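Local coordinates for aromatic amino acid exporter YddG (Starkeya novella, PDB 5I20), which exports a broad range of amino acids, among them threonine, methionine, lysine and glutamate, across the cell inner membrane, at residues F33-G44 with A182-A193. Numbering follows the deposited sequence.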
loop_
_atom_site.group_PDB
_atom_site.type_symbol
_atom_site.label_atom_id
_atom_site.label_comp_id
_atom_site.label_asym_id
_atom_site.label_seq_id
_atom_site.Cartn_x
_atom_site.Cartn_y
_atom_site.Cartn_z
ATOM N N PHE A 33 -10.139 -0.328 -12.810
ATOM C CA PHE A 33 -9.396 0.682 -13.559
ATOM C C PHE A 33 -10.110 2.027 -13.594
ATOM O O PHE A 33 -9.476 3.076 -13.462
ATOM C CB PHE A 33 -9.121 0.201 -14.984
ATOM C CG PHE A 33 -7.880 -0.630 -15.107
ATOM C CD1 PHE A 33 -6.637 -0.080 -14.834
ATOM C CD2 PHE A 33 -7.952 -1.957 -15.497
ATOM C CE1 PHE A 33 -5.489 -0.838 -14.945
ATOM C CE2 PHE A 33 -6.805 -2.722 -15.611
ATOM C CZ PHE A 33 -5.573 -2.162 -15.334
ATOM N N LEU A 34 -11.426 1.997 -13.781
ATOM C CA LEU A 34 -12.218 3.218 -13.738
ATOM C C LEU A 34 -12.167 3.825 -12.342
ATOM O O LEU A 34 -12.065 5.040 -12.188
ATOM C CB LEU A 34 -13.668 2.948 -14.138
ATOM C CG LEU A 34 -14.565 4.188 -14.184
ATOM C CD1 LEU A 34 -14.082 5.154 -15.259
ATOM C CD2 LEU A 34 -16.015 3.804 -14.412
ATOM N N LEU A 35 -12.229 2.967 -11.329
ATOM C CA LEU A 35 -12.188 3.411 -9.940
ATOM C C LEU A 35 -10.829 4.027 -9.629
ATOM O O LEU A 35 -10.726 4.984 -8.862
ATOM C CB LEU A 35 -12.483 2.244 -8.993
ATOM C CG LEU A 35 -12.697 2.570 -7.512
ATOM C CD1 LEU A 35 -13.922 3.454 -7.320
ATOM C CD2 LEU A 35 -12.819 1.294 -6.688
ATOM N N THR A 36 -9.790 3.471 -10.240
ATOM C CA THR A 36 -8.437 3.987 -10.095
ATOM C C THR A 36 -8.311 5.353 -10.762
ATOM O O THR A 36 -7.774 6.295 -10.176
ATOM C CB THR A 36 -7.404 3.012 -10.697
ATOM O OG1 THR A 36 -7.463 1.762 -9.996
ATOM C CG2 THR A 36 -5.997 3.579 -10.594
ATOM N N ALA A 37 -8.820 5.452 -11.988
ATOM C CA ALA A 37 -8.810 6.703 -12.741
ATOM C C ALA A 37 -9.511 7.832 -11.986
ATOM O O ALA A 37 -9.032 8.965 -11.963
ATOM C CB ALA A 37 -9.461 6.501 -14.101
ATOM N N LEU A 38 -10.646 7.517 -11.370
ATOM C CA LEU A 38 -11.408 8.516 -10.632
ATOM C C LEU A 38 -10.709 8.904 -9.330
ATOM O O LEU A 38 -10.585 10.086 -9.010
ATOM C CB LEU A 38 -12.824 8.006 -10.340
ATOM C CG LEU A 38 -13.751 7.786 -11.539
ATOM C CD1 LEU A 38 -15.055 7.130 -11.102
ATOM C CD2 LEU A 38 -14.034 9.095 -12.268
ATOM N N THR A 39 -10.245 7.911 -8.581
ATOM C CA THR A 39 -9.655 8.178 -7.271
ATOM C C THR A 39 -8.263 8.811 -7.352
ATOM O O THR A 39 -7.886 9.593 -6.479
ATOM C CB THR A 39 -9.572 6.888 -6.425
ATOM O OG1 THR A 39 -8.996 5.833 -7.205
ATOM C CG2 THR A 39 -10.960 6.470 -5.964
ATOM N N PHE A 40 -7.505 8.485 -8.393
ATOM C CA PHE A 40 -6.162 9.040 -8.535
ATOM C C PHE A 40 -6.179 10.439 -9.137
ATOM O O PHE A 40 -5.249 11.219 -8.928
ATOM C CB PHE A 40 -5.275 8.111 -9.367
ATOM C CG PHE A 40 -4.542 7.093 -8.544
ATOM C CD1 PHE A 40 -5.159 5.912 -8.168
ATOM C CD2 PHE A 40 -3.245 7.327 -8.127
ATOM C CE1 PHE A 40 -4.490 4.978 -7.404
ATOM C CE2 PHE A 40 -2.570 6.398 -7.362
ATOM C CZ PHE A 40 -3.195 5.223 -7.000
ATOM N N THR A 41 -7.231 10.757 -9.886
ATOM C CA THR A 41 -7.435 12.127 -10.337
ATOM C C THR A 41 -7.715 12.999 -9.118
ATOM O O THR A 41 -7.148 14.080 -8.975
ATOM C CB THR A 41 -8.594 12.242 -11.348
ATOM O OG1 THR A 41 -8.266 11.508 -12.533
ATOM C CG2 THR A 41 -8.842 13.694 -11.718
ATOM N N ILE A 42 -8.580 12.511 -8.233
ATOM C CA ILE A 42 -8.874 13.208 -6.987
ATOM C C ILE A 42 -7.621 13.271 -6.118
ATOM O O ILE A 42 -7.309 14.306 -5.533
ATOM C CB ILE A 42 -10.020 12.526 -6.209
ATOM C CG1 ILE A 42 -11.311 12.560 -7.033
ATOM C CG2 ILE A 42 -10.238 13.203 -4.860
ATOM C CD1 ILE A 42 -12.466 11.800 -6.411
ATOM N N GLY A 43 -6.897 12.159 -6.060
ATOM C CA GLY A 43 -5.663 12.084 -5.303
ATOM C C GLY A 43 -4.604 13.049 -5.790
ATOM O O GLY A 43 -3.963 13.736 -4.993
ATOM N N GLY A 44 -4.418 13.101 -7.105
ATOM C CA GLY A 44 -3.480 14.034 -7.698
ATOM C C GLY A 44 -3.918 15.467 -7.480
ATOM O O GLY A 44 -3.089 16.366 -7.353
ATOM N N ALA A 182 1.723 13.901 -7.173
ATOM C CA ALA A 182 0.505 14.326 -7.856
ATOM C C ALA A 182 0.607 14.059 -9.354
ATOM O O ALA A 182 -0.363 13.649 -9.989
ATOM C CB ALA A 182 0.233 15.801 -7.593
ATOM N N GLY A 183 1.792 14.290 -9.909
ATOM C CA GLY A 183 2.045 14.007 -11.309
ATOM C C GLY A 183 1.981 12.519 -11.589
ATOM O O GLY A 183 1.515 12.097 -12.646
ATOM N N PHE A 184 2.454 11.726 -10.633
ATOM C CA PHE A 184 2.394 10.272 -10.734
ATOM C C PHE A 184 0.949 9.797 -10.728
ATOM O O PHE A 184 0.569 8.917 -11.501
ATOM C CB PHE A 184 3.153 9.608 -9.581
ATOM C CG PHE A 184 4.619 9.939 -9.533
ATOM C CD1 PHE A 184 5.283 10.415 -10.653
ATOM C CD2 PHE A 184 5.336 9.761 -8.359
ATOM C CE1 PHE A 184 6.632 10.713 -10.600
ATOM C CE2 PHE A 184 6.683 10.056 -8.299
ATOM C CZ PHE A 184 7.333 10.532 -9.420
ATOM N N CYS A 185 0.148 10.384 -9.844
ATOM C CA CYS A 185 -1.253 10.002 -9.710
ATOM C C CYS A 185 -2.060 10.369 -10.949
ATOM O O CYS A 185 -2.840 9.558 -11.448
ATOM C CB CYS A 185 -1.871 10.650 -8.469
ATOM S SG CYS A 185 -1.280 9.961 -6.903
ATOM N N LEU A 186 -1.870 11.590 -11.444
ATOM C CA LEU A 186 -2.594 12.051 -12.624
ATOM C C LEU A 186 -2.223 11.228 -13.852
ATOM O O LEU A 186 -3.090 10.861 -14.647
ATOM C CB LEU A 186 -2.326 13.535 -12.880
ATOM C CG LEU A 186 -2.904 14.495 -11.837
ATOM C CD1 LEU A 186 -2.532 15.937 -12.152
ATOM C CD2 LEU A 186 -4.414 14.333 -11.732
ATOM N N ALA A 187 -0.935 10.935 -13.998
ATOM C CA ALA A 187 -0.467 10.094 -15.094
ATOM C C ALA A 187 -1.046 8.689 -14.975
ATOM O O ALA A 187 -1.507 8.114 -15.962
ATOM C CB ALA A 187 1.053 10.044 -15.121
ATOM N N THR A 188 -1.027 8.143 -13.760
ATOM C CA THR A 188 -1.601 6.825 -13.502
ATOM C C THR A 188 -3.099 6.818 -13.794
ATOM O O THR A 188 -3.631 5.845 -14.327
ATOM C CB THR A 188 -1.371 6.373 -12.044
ATOM O OG1 THR A 188 0.033 6.358 -11.762
ATOM C CG2 THR A 188 -1.941 4.983 -11.813
ATOM N N ALA A 189 -3.772 7.908 -13.445
ATOM C CA ALA A 189 -5.197 8.041 -13.721
ATOM C C ALA A 189 -5.459 8.094 -15.223
ATOM O O ALA A 189 -6.427 7.511 -15.712
ATOM C CB ALA A 189 -5.758 9.280 -13.041
ATOM N N ALA A 190 -4.596 8.794 -15.952
ATOM C CA ALA A 190 -4.738 8.897 -17.400
ATOM C C ALA A 190 -4.589 7.528 -18.056
ATOM O O ALA A 190 -5.370 7.163 -18.937
ATOM C CB ALA A 190 -3.721 9.875 -17.970
ATOM N N LEU A 191 -3.586 6.772 -17.617
ATOM C CA LEU A 191 -3.363 5.422 -18.125
ATOM C C LEU A 191 -4.498 4.478 -17.731
ATOM O O LEU A 191 -4.946 3.663 -18.540
ATOM C CB LEU A 191 -2.026 4.874 -17.619
ATOM C CG LEU A 191 -0.758 5.533 -18.165
ATOM C CD1 LEU A 191 0.474 4.975 -17.471
ATOM C CD2 LEU A 191 -0.660 5.339 -19.669
ATOM N N SER A 192 -4.960 4.587 -16.488
ATOM C CA SER A 192 -6.060 3.752 -16.008
ATOM C C SER A 192 -7.341 4.051 -16.778
ATOM O O SER A 192 -8.191 3.179 -16.954
ATOM C CB SER A 192 -6.288 3.959 -14.511
ATOM O OG SER A 192 -5.111 3.680 -13.772
ATOM N N ALA A 193 -7.475 5.293 -17.231
ATOM C CA ALA A 193 -8.606 5.684 -18.057
ATOM C C ALA A 193 -8.555 4.951 -19.391
ATOM O O ALA A 193 -9.582 4.513 -19.911
ATOM C CB ALA A 193 -8.618 7.188 -18.273
#
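Phe40 reaches from helix 32-53 across to Cys185 and Ala189 of helix 181-199. Its CB lies 3.5 Å from Cys185 O and beside the methyl of Ala189; CG passes farther from the same carbonyl oxygen; CD2 meets Cys185 SG at 3.5 Å, and CE2 is the next ring atom from that sulfur, at 3.8 Å. The sulfur sits obliquely to the ring, 4.7 Å from its centroid, a Cys sulfur-aromatic contact. Standing anti to the Cys185 carbonyl carbon (chi1 -71°), it comes to rest by this ring edge; Cys185 CB separately touches Phe40 O. Small residues let the backbones close up: CA atoms come within 4.0 Å for Ala37 with Ala189 and for Gly44 with Ala182. The Ala189 methyl touches Thr41 OG1 at 3.4 Å, a hydroxyl that donates a hydrogen bond to Ala37 O in its own helix. Likewise Ser192 OG bonds to Thr188 O while lying against Thr36 CG2. No hydrogen bond crosses the interface. The segment axes approach to 7.7 Å, with 158° between their N-to-C directions, joining transmembrane helices from the two EamA regions of the basket-shaped DMT-superfamily fold. Beyond them, Phe40 meets His79 and Phe225, and helix 65-88 packs against both segments, its Phe83 touching Phe33 and Thr36 and its Leu75 touching Thr188.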